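Vibralactone Cyclase (Boreostereum vibrans, PDB 6KD0) catalyses the cyclization that forms the fused bicyclic beta-lactone of vibralactone and has an alpha/beta hydrolase fold. Local coordinates at residues 61-66 / 85-90; 81-86 / 117-122; 94-99 / 125-130; 169-174 / 199-204. All blocks are in the same frame, centred on the assembly; numbering follows the deposited sequence.

Contact 1: 61-66 / 85-90; sequences EDRYRL and PTSSPD
Thr86 carries the tight part of this contact. Its OG1 sits between its own backbone N and carbonyl carbon (chi1 64°). From there it donates to Asp62 O at 2.8 Å. Its backbone N donates to Arg63 O at 2.9 Å in a nearly straight bond (173°), with the donor well above the carbonyl plane. The methyl CG2 of Thr86 rests on the extended chain of Arg65, 3.6 Å from its CG. These bonds lie at the open end of the beta-hairpin of strands 64-73 and 76-85. Tyr64 and Pro85 form an antiparallel, non-hydrogen-bonded pair there, and strand 64-73 is an edge strand of the sheet. The Tyr64 side chain is buried, and its OH bonds Arg119 NH1 of helix 115-125. The side near Ser87 is looser. A water donates to Arg63 O at 2.5 Å and accepts from Ser87 OG at 2.8 Å. The Arg63 chain bends at chi3, and Ser87 CB lies 3.6 Å above the centre of its guanidinium plane. An alanine in place of Arg63 would remove the guanidinium over Ser87 CB, and would probably leave the loop at Ser87 less firmly held. Outside the two segments, Arg63 NE pairs with Asp123 in a salt bridge.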
loop_
_atom_site.group_PDB
_atom_site.type_symbol
_atom_site.label_atom_id
_atom_site.label_comp_id
_atom_site.label_asym_id
_atom_site.label_seq_id
_atom_site.Cartn_x
_atom_site.Cartn_y
_atom_site.Cartn_z
ATOM N N GLU A 61 -0.686 26.322 -3.262
ATOM C CA GLU A 61 -0.996 25.831 -4.598
ATOM C C GLU A 61 0.112 26.130 -5.593
ATOM O O GLU A 61 0.176 25.480 -6.638
ATOM C CB GLU A 61 -2.321 26.425 -5.083
ATOM C CG GLU A 61 -3.529 25.934 -4.286
ATOM C CD GLU A 61 -4.841 26.560 -4.738
ATOM O OE1 GLU A 61 -4.799 27.579 -5.473
ATOM O OE2 GLU A 61 -5.909 26.035 -4.343
ATOM N N ASP A 62 0.992 27.086 -5.291
ATOM C CA ASP A 62 2.118 27.357 -6.175
ATOM C C ASP A 62 3.191 26.276 -6.111
ATOM O O ASP A 62 4.072 26.244 -6.979
ATOM C CB ASP A 62 2.754 28.696 -5.819
ATOM C CG ASP A 62 3.146 28.770 -4.362
ATOM O OD1 ASP A 62 2.230 28.887 -3.524
ATOM O OD2 ASP A 62 4.350 28.675 -4.050
ATOM N N ARG A 63 3.155 25.405 -5.107
ATOM C CA ARG A 63 4.269 24.506 -4.839
ATOM C C ARG A 63 4.104 23.136 -5.487
ATOM O O ARG A 63 5.028 22.315 -5.421
ATOM C CB ARG A 63 4.452 24.354 -3.328
ATOM C CG ARG A 63 4.912 25.651 -2.638
ATOM C CD ARG A 63 5.262 25.412 -1.181
ATOM N NE ARG A 63 6.507 24.667 -1.027
ATOM C CZ ARG A 63 7.716 25.217 -0.992
ATOM N NH1 ARG A 63 7.853 26.531 -1.103
ATOM N NH2 ARG A 63 8.785 24.453 -0.855
ATOM N N TYR A 64 2.964 22.868 -6.110
ATOM C CA TYR A 64 2.779 21.604 -6.807
ATOM C C TYR A 64 1.691 21.790 -7.850
ATOM O O TYR A 64 0.870 22.701 -7.761
ATOM C CB TYR A 64 2.400 20.479 -5.837
ATOM C CG TYR A 64 1.003 20.647 -5.294
ATOM C CD1 TYR A 64 0.766 21.472 -4.203
ATOM C CD2 TYR A 64 -0.088 20.015 -5.890
ATOM C CE1 TYR A 64 -0.513 21.648 -3.710
ATOM C CE2 TYR A 64 -1.373 20.188 -5.405
ATOM C CZ TYR A 64 -1.575 20.997 -4.314
ATOM O OH TYR A 64 -2.847 21.189 -3.817
ATOM N N ARG A 65 1.671 20.891 -8.825
ATOM C CA ARG A 65 0.566 20.844 -9.766
ATOM C C ARG A 65 0.174 19.392 -9.969
ATOM O O ARG A 65 0.947 18.467 -9.689
ATOM C CB ARG A 65 0.906 21.502 -11.115
ATOM C CG ARG A 65 2.055 20.840 -11.849
ATOM C CD ARG A 65 2.474 21.634 -13.081
ATOM N NE ARG A 65 3.539 20.944 -13.806
ATOM C CZ ARG A 65 3.320 20.072 -14.785
ATOM N NH1 ARG A 65 2.073 19.801 -15.150
ATOM N NH2 ARG A 65 4.343 19.475 -15.393
ATOM N N LEU A 66 -1.057 19.210 -10.430
ATOM C CA LEU A 66 -1.631 17.902 -10.698
ATOM C C LEU A 66 -1.784 17.730 -12.195
ATOM O O LEU A 66 -2.150 18.677 -12.891
ATOM C CB LEU A 66 -3.009 17.754 -10.050
ATOM C CG LEU A 66 -3.074 18.107 -8.578
ATOM C CD1 LEU A 66 -4.509 18.017 -8.080
ATOM C CD2 LEU A 66 -2.156 17.199 -7.792
ATOM N N PRO A 85 6.051 18.430 -8.119
ATOM C CA PRO A 85 6.503 19.615 -7.377
ATOM C C PRO A 85 6.843 20.751 -8.321
ATOM O O PRO A 85 7.426 20.541 -9.389
ATOM C CB PRO A 85 7.755 19.135 -6.633
ATOM C CG PRO A 85 8.169 17.868 -7.278
ATOM C CD PRO A 85 7.005 17.311 -8.054
ATOM N N THR A 86 6.482 21.969 -7.907
ATOM C CA THR A 86 6.703 23.151 -8.729
ATOM C C THR A 86 7.199 24.319 -7.895
ATOM O O THR A 86 6.885 25.469 -8.206
ATOM C CB THR A 86 5.436 23.587 -9.472
ATOM O OG1 THR A 86 4.429 23.977 -8.529
ATOM C CG2 THR A 86 4.904 22.495 -10.364
ATOM N N SER A 87 7.944 24.048 -6.818
ATOM C CA SER A 87 8.503 25.131 -6.012
ATOM C C SER A 87 9.896 25.558 -6.461
ATOM O O SER A 87 10.323 26.674 -6.136
ATOM C CB SER A 87 8.532 24.747 -4.532
ATOM O OG SER A 87 9.258 23.551 -4.305
ATOM N N SER A 88 10.621 24.702 -7.178
ATOM C CA SER A 88 11.909 25.111 -7.723
ATOM C C SER A 88 11.729 26.252 -8.725
ATOM O O SER A 88 10.771 26.248 -9.504
ATOM C CB SER A 88 12.599 23.935 -8.407
ATOM O OG SER A 88 13.766 24.366 -9.083
ATOM N N PRO A 89 12.623 27.251 -8.732
ATOM C CA PRO A 89 12.614 28.234 -9.837
ATOM C C PRO A 89 12.902 27.620 -11.201
ATOM O O PRO A 89 12.750 28.318 -12.210
ATOM C CB PRO A 89 13.712 29.231 -9.441
ATOM C CG PRO A 89 13.839 29.103 -7.965
ATOM C CD PRO A 89 13.505 27.668 -7.626
ATOM N N ASP A 90 13.302 26.346 -11.254
ATOM C CA ASP A 90 13.715 25.659 -12.481
ATOM C C ASP A 90 12.559 24.774 -12.938
ATOM O O ASP A 90 12.407 23.635 -12.493
ATOM C CB ASP A 90 14.986 24.850 -12.238
ATOM C CG ASP A 90 15.434 24.055 -13.453
ATOM O OD1 ASP A 90 14.810 24.167 -14.532
ATOM O OD2 ASP A 90 16.418 23.299 -13.321
HETATM O O HOH W 1 7.080 21.881 -4.001
#

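Contact 2: 81-86 / 117-122; sequences RTYIPT and DLRIIC
Tyr83 has CG anti to its carbonyl carbon (chi1 -57°), and this lays the ring against helix 117-122. Leu118 CB, which points toward the strand, stands over the centre of the ring, 3.7 Å from the centroid and 4° off the normal, a CH-pi contact. The chi1 of Leu118 (-69°) carries CG and CD1 on, so that CD1 reaches Tyr83 CE1 at 3.8 Å. Arg119 CG comes to the ring edge, in plane, 3.9 Å from Tyr83 CD2. At the base of the ring, Cys122 CB lies 3.9 Å from Tyr83 CB. This is helix-on-sheet packing in an alpha/beta hydrolase fold. Helix 115-125, which connects strands 97-101 and 128-132, lies here against strand 76-85, and the segment axes approach to 7.9 Å. An alanine in place of Tyr83 would remove the ring under Leu118 and the hydroxyl bonded to Asp115, and would probably loosen the packing of helix on strand. Arg81 NH1 and Arg119 NH2 are like charges 3.8 Å apart, with their guanidinium planes steeply inclined. Asp115 forms salt bridges with both, which probably offsets the repulsion. Arg81 NE has a second salt bridge, to Asp68.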
loop_
_atom_site.group_PDB
_atom_site.type_symbol
_atom_site.label_atom_id
_atom_site.label_comp_id
_atom_site.label_asym_id
_atom_site.label_seq_id
_atom_site.Cartn_x
_atom_site.Cartn_y
_atom_site.Cartn_z
ATOM N N ARG A 81 -3.243 9.736 -11.904
ATOM C CA ARG A 81 -2.970 11.101 -11.479
ATOM C C ARG A 81 -1.510 11.227 -11.075
ATOM O O ARG A 81 -0.973 10.364 -10.368
ATOM C CB ARG A 81 -3.882 11.517 -10.326
ATOM C CG ARG A 81 -3.475 12.842 -9.668
ATOM C CD ARG A 81 -4.609 13.399 -8.796
ATOM N NE ARG A 81 -5.645 14.025 -9.606
ATOM C CZ ARG A 81 -6.591 14.831 -9.137
ATOM N NH1 ARG A 81 -6.648 15.122 -7.845
ATOM N NH2 ARG A 81 -7.478 15.348 -9.972
ATOM N N THR A 82 -0.874 12.321 -11.504
ATOM C CA THR A 82 0.504 12.626 -11.161
ATOM C C THR A 82 0.541 13.919 -10.357
ATOM O O THR A 82 -0.247 14.850 -10.597
ATOM C CB THR A 82 1.399 12.740 -12.413
ATOM O OG1 THR A 82 0.980 13.854 -13.217
ATOM C CG2 THR A 82 1.315 11.470 -13.248
ATOM N N TYR A 83 1.467 13.949 -9.406
ATOM C CA TYR A 83 1.640 14.987 -8.402
ATOM C C TYR A 83 3.064 15.485 -8.586
ATOM O O TYR A 83 4.018 14.742 -8.317
ATOM C CB TYR A 83 1.432 14.437 -6.981
ATOM C CG TYR A 83 0.090 13.773 -6.740
ATOM C CD1 TYR A 83 -0.169 12.489 -7.229
ATOM C CD2 TYR A 83 -0.912 14.415 -6.021
ATOM C CE1 TYR A 83 -1.393 11.886 -7.027
ATOM C CE2 TYR A 83 -2.147 13.811 -5.809
ATOM C CZ TYR A 83 -2.375 12.543 -6.317
ATOM O OH TYR A 83 -3.601 11.936 -6.124
ATOM N N ILE A 84 3.212 16.723 -9.050
ATOM C CA ILE A 84 4.463 17.233 -9.592
ATOM C C ILE A 84 4.873 18.440 -8.760
ATOM O O ILE A 84 4.107 19.400 -8.670
ATOM C CB ILE A 84 4.305 17.624 -11.070
ATOM C CG1 ILE A 84 3.729 16.440 -11.855
ATOM C CG2 ILE A 84 5.630 18.164 -11.625
ATOM C CD1 ILE A 84 2.996 16.815 -13.125
ATOM N N PRO A 85 6.051 18.430 -8.119
ATOM C CA PRO A 85 6.503 19.615 -7.377
ATOM C C PRO A 85 6.843 20.751 -8.321
ATOM O O PRO A 85 7.426 20.541 -9.389
ATOM C CB PRO A 85 7.755 19.135 -6.633
ATOM C CG PRO A 85 8.169 17.868 -7.278
ATOM C CD PRO A 85 7.005 17.311 -8.054
ATOM N N THR A 86 6.482 21.969 -7.907
ATOM C CA THR A 86 6.703 23.151 -8.729
ATOM C C THR A 86 7.199 24.319 -7.895
ATOM O O THR A 86 6.885 25.469 -8.206
ATOM C CB THR A 86 5.436 23.587 -9.472
ATOM O OG1 THR A 86 4.429 23.977 -8.529
ATOM C CG2 THR A 86 4.904 22.495 -10.364
ATOM N N ASP A 117 -2.661 13.239 0.825
ATOM C CA ASP A 117 -1.380 12.769 1.339
ATOM C C ASP A 117 -0.301 12.917 0.273
ATOM O O ASP A 117 0.803 13.389 0.560
ATOM C CB ASP A 117 -1.484 11.315 1.795
ATOM C CG ASP A 117 -1.959 11.177 3.238
ATOM O OD1 ASP A 117 -1.498 11.952 4.094
ATOM O OD2 ASP A 117 -2.798 10.292 3.520
ATOM N N LEU A 118 -0.634 12.594 -0.986
ATOM C CA LEU A 118 0.384 12.645 -2.033
ATOM C C LEU A 118 0.700 14.089 -2.433
ATOM O O LEU A 118 1.864 14.394 -2.733
ATOM C CB LEU A 118 -0.045 11.816 -3.248
ATOM C CG LEU A 118 -0.078 10.294 -2.997
ATOM C CD1 LEU A 118 -0.570 9.528 -4.220
ATOM C CD2 LEU A 118 1.297 9.755 -2.561
ATOM N N ARG A 119 -0.296 14.992 -2.399
ATOM C CA ARG A 119 0.011 16.408 -2.584
ATOM C C ARG A 119 1.052 16.836 -1.567
ATOM O O ARG A 119 2.029 17.523 -1.900
ATOM C CB ARG A 119 -1.242 17.271 -2.437
ATOM C CG ARG A 119 -2.247 17.155 -3.546
ATOM C CD ARG A 119 -3.512 17.885 -3.144
ATOM N NE ARG A 119 -4.671 17.477 -3.924
ATOM C CZ ARG A 119 -5.460 18.317 -4.586
ATOM N NH1 ARG A 119 -5.215 19.629 -4.574
ATOM N NH2 ARG A 119 -6.496 17.850 -5.245
ATOM N N ILE A 120 0.873 16.397 -0.317
ATOM C CA ILE A 120 1.818 16.773 0.721
ATOM C C ILE A 120 3.179 16.156 0.432
ATOM O O ILE A 120 4.207 16.858 0.414
ATOM C CB ILE A 120 1.256 16.362 2.092
ATOM C CG1 ILE A 120 0.006 17.203 2.371
ATOM C CG2 ILE A 120 2.312 16.504 3.182
ATOM C CD1 ILE A 120 -0.889 16.656 3.427
ATOM N N ILE A 121 3.188 14.864 0.076
ATOM C CA ILE A 121 4.445 14.129 -0.005
ATOM C C ILE A 121 5.271 14.641 -1.168
ATOM O O ILE A 121 6.490 14.821 -1.050
ATOM C CB ILE A 121 4.186 12.609 -0.113
ATOM C CG1 ILE A 121 3.855 12.026 1.267
ATOM C CG2 ILE A 121 5.394 11.902 -0.743
ATOM C CD1 ILE A 121 3.336 10.606 1.237
ATOM N N CYS A 122 4.619 14.919 -2.300
ATOM C CA CYS A 122 5.360 15.391 -3.464
ATOM C C CYS A 122 6.071 16.700 -3.152
ATOM O O CYS A 122 7.212 16.901 -3.580
ATOM C CB CYS A 122 4.435 15.505 -4.678
ATOM S SG CYS A 122 3.678 17.107 -5.044
#

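Contact 3: 94-99 / 125-130; sequences TYPLLY and LQVCAV
Leu98 O is gripped twice by the strand beside it. Val130 N donates to it at 2.8 Å through a bent bond (136°), and Ala129 CA adds a CA-H...O contact with it at 3.2 Å. Leu98 N donates in turn to Cys128 O at 2.8 Å, almost straight (176°). Cys128 N completes the set with Pro96 O at 2.9 Å. All three bonds arrive nearly along the C=O axis. The strands run parallel, with Leu97 paired to Cys128, Leu98 to Ala129 and Tyr99 to Val130.

The side chains of Leu97, Tyr99, Cys128 and Val130 share one face of the sheet. The two methyls of Val130 are divided between neighbours: CG2 meets Leu97 CD2 at 3.6 Å, and CG1 meets Tyr99 CD1 at 3.8 Å. Leu98 and Ala129 point to the other face.

Before the strands begin, Tyr95 and Gln126 run side by side, ring and amide planes perpendicular. One water joins their ends, 2.8 Å from Tyr95 OH and donating to Gln126 OE1, while Gln126 NE2 bonds Asp123 O. Cys128 SG makes an oblique sulfur-aromatic contact with the Tyr95 ring.

The two strands belong to a beta-alpha-beta crossover through helix 115-125. Strand 171-176 pairs with the far side of strand 97-101, strand 76-85 borders strand 128-132, and helix 321-338 meets Pro96 and Leu125.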
loop_
_atom_site.group_PDB
_atom_site.type_symbol
_atom_site.label_atom_id
_atom_site.label_comp_id
_atom_site.label_asym_id
_atom_site.label_seq_id
_atom_site.Cartn_x
_atom_site.Cartn_y
_atom_site.Cartn_z
ATOM N N THR A 94 13.842 17.734 -13.138
ATOM C CA THR A 94 13.227 16.417 -13.023
ATOM C C THR A 94 13.474 15.847 -11.632
ATOM O O THR A 94 14.484 16.144 -10.985
ATOM C CB THR A 94 13.752 15.444 -14.087
ATOM O OG1 THR A 94 15.167 15.295 -13.935
ATOM C CG2 THR A 94 13.441 15.963 -15.482
ATOM N N TYR A 95 12.551 15.012 -11.180
ATOM C CA TYR A 95 12.510 14.539 -9.805
ATOM C C TYR A 95 12.451 13.023 -9.769
ATOM O O TYR A 95 12.078 12.390 -10.761
ATOM C CB TYR A 95 11.286 15.114 -9.080
ATOM C CG TYR A 95 11.259 16.614 -9.119
ATOM C CD1 TYR A 95 11.941 17.360 -8.167
ATOM C CD2 TYR A 95 10.584 17.285 -10.131
ATOM C CE1 TYR A 95 11.933 18.742 -8.202
ATOM C CE2 TYR A 95 10.561 18.673 -10.171
ATOM C CZ TYR A 95 11.234 19.391 -9.209
ATOM O OH TYR A 95 11.200 20.767 -9.271
ATOM N N PRO A 96 12.803 12.410 -8.633
ATOM C CA PRO A 96 12.564 10.968 -8.482
ATOM C C PRO A 96 11.081 10.654 -8.588
ATOM O O PRO A 96 10.220 11.544 -8.528
ATOM C CB PRO A 96 13.111 10.643 -7.088
ATOM C CG PRO A 96 14.005 11.828 -6.720
ATOM C CD PRO A 96 13.435 13.007 -7.438
ATOM N N LEU A 97 10.788 9.358 -8.744
ATOM C CA LEU A 97 9.465 8.866 -9.126
ATOM C C LEU A 97 8.915 7.982 -8.013
ATOM O O LEU A 97 9.545 6.985 -7.653
ATOM C CB LEU A 97 9.563 8.055 -10.425
ATOM C CG LEU A 97 8.429 8.058 -11.451
ATOM C CD1 LEU A 97 8.372 6.750 -12.245
ATOM C CD2 LEU A 97 7.103 8.383 -10.842
ATOM N N LEU A 98 7.749 8.336 -7.479
ATOM C CA LEU A 98 7.042 7.522 -6.497
ATOM C C LEU A 98 5.743 7.010 -7.113
ATOM O O LEU A 98 4.909 7.808 -7.548
ATOM C CB LEU A 98 6.728 8.332 -5.238
ATOM C CG LEU A 98 5.823 7.633 -4.216
ATOM C CD1 LEU A 98 6.546 6.478 -3.524
ATOM C CD2 LEU A 98 5.293 8.636 -3.193
ATOM N N TYR A 99 5.556 5.694 -7.133
ATOM C CA TYR A 99 4.356 5.084 -7.712
ATOM C C TYR A 99 3.555 4.476 -6.565
ATOM O O TYR A 99 4.026 3.538 -5.917
ATOM C CB TYR A 99 4.744 4.033 -8.748
ATOM C CG TYR A 99 3.588 3.404 -9.476
ATOM C CD1 TYR A 99 3.045 4.034 -10.592
ATOM C CD2 TYR A 99 3.079 2.167 -9.092
ATOM C CE1 TYR A 99 2.001 3.485 -11.293
ATOM C CE2 TYR A 99 2.014 1.599 -9.791
ATOM C CZ TYR A 99 1.493 2.271 -10.902
ATOM O OH TYR A 99 0.461 1.735 -11.633
ATOM N N LEU A 125 8.983 15.760 -0.199
ATOM C CA LEU A 125 10.116 14.945 -0.620
ATOM C C LEU A 125 10.753 15.434 -1.906
ATOM O O LEU A 125 11.850 14.964 -2.261
ATOM C CB LEU A 125 9.666 13.493 -0.809
ATOM C CG LEU A 125 9.825 12.578 0.397
ATOM C CD1 LEU A 125 9.458 13.283 1.684
ATOM C CD2 LEU A 125 9.005 11.319 0.209
ATOM N N GLN A 126 10.087 16.344 -2.609
ATOM C CA GLN A 126 10.468 16.734 -3.959
ATOM C C GLN A 126 10.561 15.507 -4.870
ATOM O O GLN A 126 11.604 15.204 -5.450
ATOM C CB GLN A 126 11.778 17.528 -3.932
ATOM C CG GLN A 126 11.639 18.866 -3.195
ATOM C CD GLN A 126 10.727 19.837 -3.926
ATOM O OE1 GLN A 126 11.081 20.360 -4.976
ATOM N NE2 GLN A 126 9.532 20.053 -3.388
ATOM N N VAL A 127 9.438 14.790 -4.980
ATOM C CA VAL A 127 9.312 13.674 -5.910
ATOM C C VAL A 127 7.998 13.842 -6.650
ATOM O O VAL A 127 7.068 14.472 -6.151
ATOM C CB VAL A 127 9.351 12.293 -5.212
ATOM C CG1 VAL A 127 10.630 12.135 -4.382
ATOM C CG2 VAL A 127 8.112 12.104 -4.349
ATOM N N CYS A 128 7.936 13.285 -7.858
ATOM C CA CYS A 128 6.688 13.156 -8.593
ATOM C C CYS A 128 5.992 11.885 -8.128
ATOM O O CYS A 128 6.583 10.805 -8.169
ATOM C CB CYS A 128 6.930 13.091 -10.100
ATOM S SG CYS A 128 7.733 14.566 -10.746
ATOM N N ALA A 129 4.754 12.017 -7.678
ATOM C CA ALA A 129 3.967 10.871 -7.249
ATOM C C ALA A 129 2.983 10.484 -8.341
ATOM O O ALA A 129 2.510 11.330 -9.103
ATOM C CB ALA A 129 3.214 11.159 -5.956
ATOM N N VAL A 130 2.668 9.194 -8.405
ATOM C CA VAL A 130 1.703 8.664 -9.361
ATOM C C VAL A 130 0.729 7.784 -8.593
ATOM O O VAL A 130 1.153 6.975 -7.761
ATOM C CB VAL A 130 2.405 7.847 -10.465
ATOM C CG1 VAL A 130 1.399 7.389 -11.504
ATOM C CG2 VAL A 130 3.528 8.649 -11.085
HETATM O O HOH W 2 10.053 21.897 -7.028
#

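Contact 4: 169-174 / 199-204; sequences KGFVIA and TPLTGQ
Phe171 leaves the strand with CG anti to its backbone N (chi1 -171°). Its CB meets Pro200 O at 3.7 Å. In the ring, CD2 comes to 3.4 Å from Thr199 O and CE2 to 3.6 Å from the same oxygen, which sits at the edge in the ring plane. Over one face, Leu201 CD2 lies 3.7 Å from the ring centroid, exactly on the normal, so every ring carbon up to CZ shares this CH-pi contact. The other methyl, Leu201 CD1, turns to Ile173 CG2.

The backbone of Phe171 is held at both ends. Its N donates to Thr202 OG1 at 2.9 Å (171°), and its O accepts from Thr202 N at 2.7 Å. Parallel strand pairing follows, with Ile173 N donating to Gly203 O at 3.0 Å. Gly203 has no side chain to crowd Val172 CG2. The strands belong to a beta-alpha-beta unit whose helix 178-192 follows the probable nucleophile elbow at Ser177.

Thr202 OG1 thus serves as an acceptor for a strand N-H where the pairing is not yet regular. The carbonyl of Thr199 at the ring edge would probably draw on the slightly positive ring hydrogens there.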
loop_
_atom_site.group_PDB
_atom_site.type_symbol
_atom_site.label_atom_id
_atom_site.label_comp_id
_atom_site.label_asym_id
_atom_site.label_seq_id
_atom_site.Cartn_x
_atom_site.Cartn_y
_atom_site.Cartn_z
ATOM N N LYS A 169 16.606 8.893 -11.069
ATOM C CA LYS A 169 16.831 9.630 -9.835
ATOM C C LYS A 169 16.235 8.931 -8.621
ATOM O O LYS A 169 16.417 9.407 -7.495
ATOM C CB LYS A 169 16.256 11.041 -9.970
ATOM C CG LYS A 169 16.867 11.795 -11.147
ATOM C CD LYS A 169 16.638 13.291 -11.046
ATOM C CE LYS A 169 17.493 14.046 -12.063
ATOM N NZ LYS A 169 17.317 15.533 -11.902
ATOM N N GLY A 170 15.579 7.797 -8.819
ATOM C CA GLY A 170 14.890 7.116 -7.746
ATOM C C GLY A 170 13.549 6.675 -8.271
ATOM O O GLY A 170 12.881 7.436 -8.974
ATOM N N PHE A 171 13.153 5.448 -7.936
ATOM C CA PHE A 171 11.935 4.851 -8.473
ATOM C C PHE A 171 11.412 3.918 -7.379
ATOM O O PHE A 171 11.832 2.767 -7.277
ATOM C CB PHE A 171 12.223 4.129 -9.787
ATOM C CG PHE A 171 10.997 3.672 -10.527
ATOM C CD1 PHE A 171 9.735 4.107 -10.168
ATOM C CD2 PHE A 171 11.120 2.797 -11.603
ATOM C CE1 PHE A 171 8.617 3.662 -10.867
ATOM C CE2 PHE A 171 10.016 2.357 -12.297
ATOM C CZ PHE A 171 8.762 2.791 -11.929
ATOM N N VAL A 172 10.518 4.447 -6.546
ATOM C CA VAL A 172 10.018 3.752 -5.364
ATOM C C VAL A 172 8.566 3.361 -5.600
ATOM O O VAL A 172 7.741 4.206 -5.969
ATOM C CB VAL A 172 10.152 4.630 -4.103
ATOM C CG1 VAL A 172 9.455 3.965 -2.913
ATOM C CG2 VAL A 172 11.620 4.874 -3.795
ATOM N N ILE A 173 8.238 2.095 -5.363
ATOM C CA ILE A 173 6.841 1.672 -5.411
ATOM C C ILE A 173 6.345 1.508 -3.986
ATOM O O ILE A 173 7.063 1.016 -3.104
ATOM C CB ILE A 173 6.649 0.382 -6.230
ATOM C CG1 ILE A 173 5.157 0.097 -6.406
ATOM C CG2 ILE A 173 7.358 -0.807 -5.560
ATOM C CD1 ILE A 173 4.874 -0.926 -7.447
ATOM N N ALA A 174 5.133 1.978 -3.739
ATOM C CA ALA A 174 4.600 1.991 -2.392
ATOM C C ALA A 174 3.132 1.627 -2.483
ATOM O O ALA A 174 2.473 1.974 -3.460
ATOM C CB ALA A 174 4.793 3.368 -1.732
ATOM N N THR A 199 15.378 1.155 -16.111
ATOM C CA THR A 199 14.701 1.969 -15.099
ATOM C C THR A 199 14.156 1.053 -14.004
ATOM O O THR A 199 12.943 0.961 -13.802
ATOM C CB THR A 199 13.584 2.809 -15.726
ATOM O OG1 THR A 199 12.557 1.942 -16.241
ATOM C CG2 THR A 199 14.129 3.684 -16.862
ATOM N N PRO A 200 15.031 0.349 -13.286
ATOM C CA PRO A 200 14.556 -0.590 -12.273
ATOM C C PRO A 200 13.978 0.141 -11.077
ATOM O O PRO A 200 14.321 1.292 -10.786
ATOM C CB PRO A 200 15.822 -1.360 -11.874
ATOM C CG PRO A 200 16.906 -0.341 -12.053
ATOM C CD PRO A 200 16.504 0.413 -13.314
ATOM N N LEU A 201 13.101 -0.563 -10.365
ATOM C CA LEU A 201 12.665 -0.078 -9.063
ATOM C C LEU A 201 13.877 0.040 -8.151
ATOM O O LEU A 201 14.755 -0.825 -8.162
ATOM C CB LEU A 201 11.639 -1.035 -8.458
ATOM C CG LEU A 201 10.257 -1.014 -9.109
ATOM C CD1 LEU A 201 9.378 -2.129 -8.524
ATOM C CD2 LEU A 201 9.584 0.339 -8.886
ATOM N N THR A 202 13.944 1.120 -7.370
ATOM C CA THR A 202 15.028 1.274 -6.407
ATOM C C THR A 202 14.571 1.115 -4.960
ATOM O O THR A 202 15.399 1.215 -4.053
ATOM C CB THR A 202 15.721 2.632 -6.582
ATOM O OG1 THR A 202 14.797 3.691 -6.289
ATOM C CG2 THR A 202 16.196 2.791 -8.014
ATOM N N GLY A 203 13.291 0.874 -4.719
ATOM C CA GLY A 203 12.823 0.721 -3.359
ATOM C C GLY A 203 11.347 0.401 -3.345
ATOM O O GLY A 203 10.629 0.615 -4.327
ATOM N N GLN A 204 10.905 -0.116 -2.207
ATOM C CA GLN A 204 9.509 -0.473 -2.048
ATOM C C GLN A 204 9.060 -0.256 -0.614
ATOM O O GLN A 204 9.741 -0.673 0.322
ATOM C CB GLN A 204 9.265 -1.929 -2.435
ATOM C CG GLN A 204 7.850 -2.372 -2.147
ATOM C CD GLN A 204 7.492 -3.587 -2.949
ATOM O OE1 GLN A 204 8.331 -4.464 -3.153
ATOM N NE2 GLN A 204 6.257 -3.644 -3.432
#

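Contacts 2, 3 and 4 are buried, while contact 1 lies farther from the centre of the chain and is partly open to solvent. All four reach the same sheet. Contacts 1 and 2 share Pro85 and Thr86 and adjoin through strands 64-73 and 76-85. Contact 2 joins contact 3 through the Tyr83 N to Ala129 O bond, and contact 3 joins contact 4 where strands 97-101 and 171-176 pair. Contacts 3 and 4 each belong to a beta-alpha-beta unit and rely on parallel backbone bonds. Contact 2 has no hydrogen bond between its segments and depends on apolar and ring contacts. Contact 1 mixes antiparallel pairing with water. Contacts 1 and 4 do not touch; their centres are about 22 Å apart.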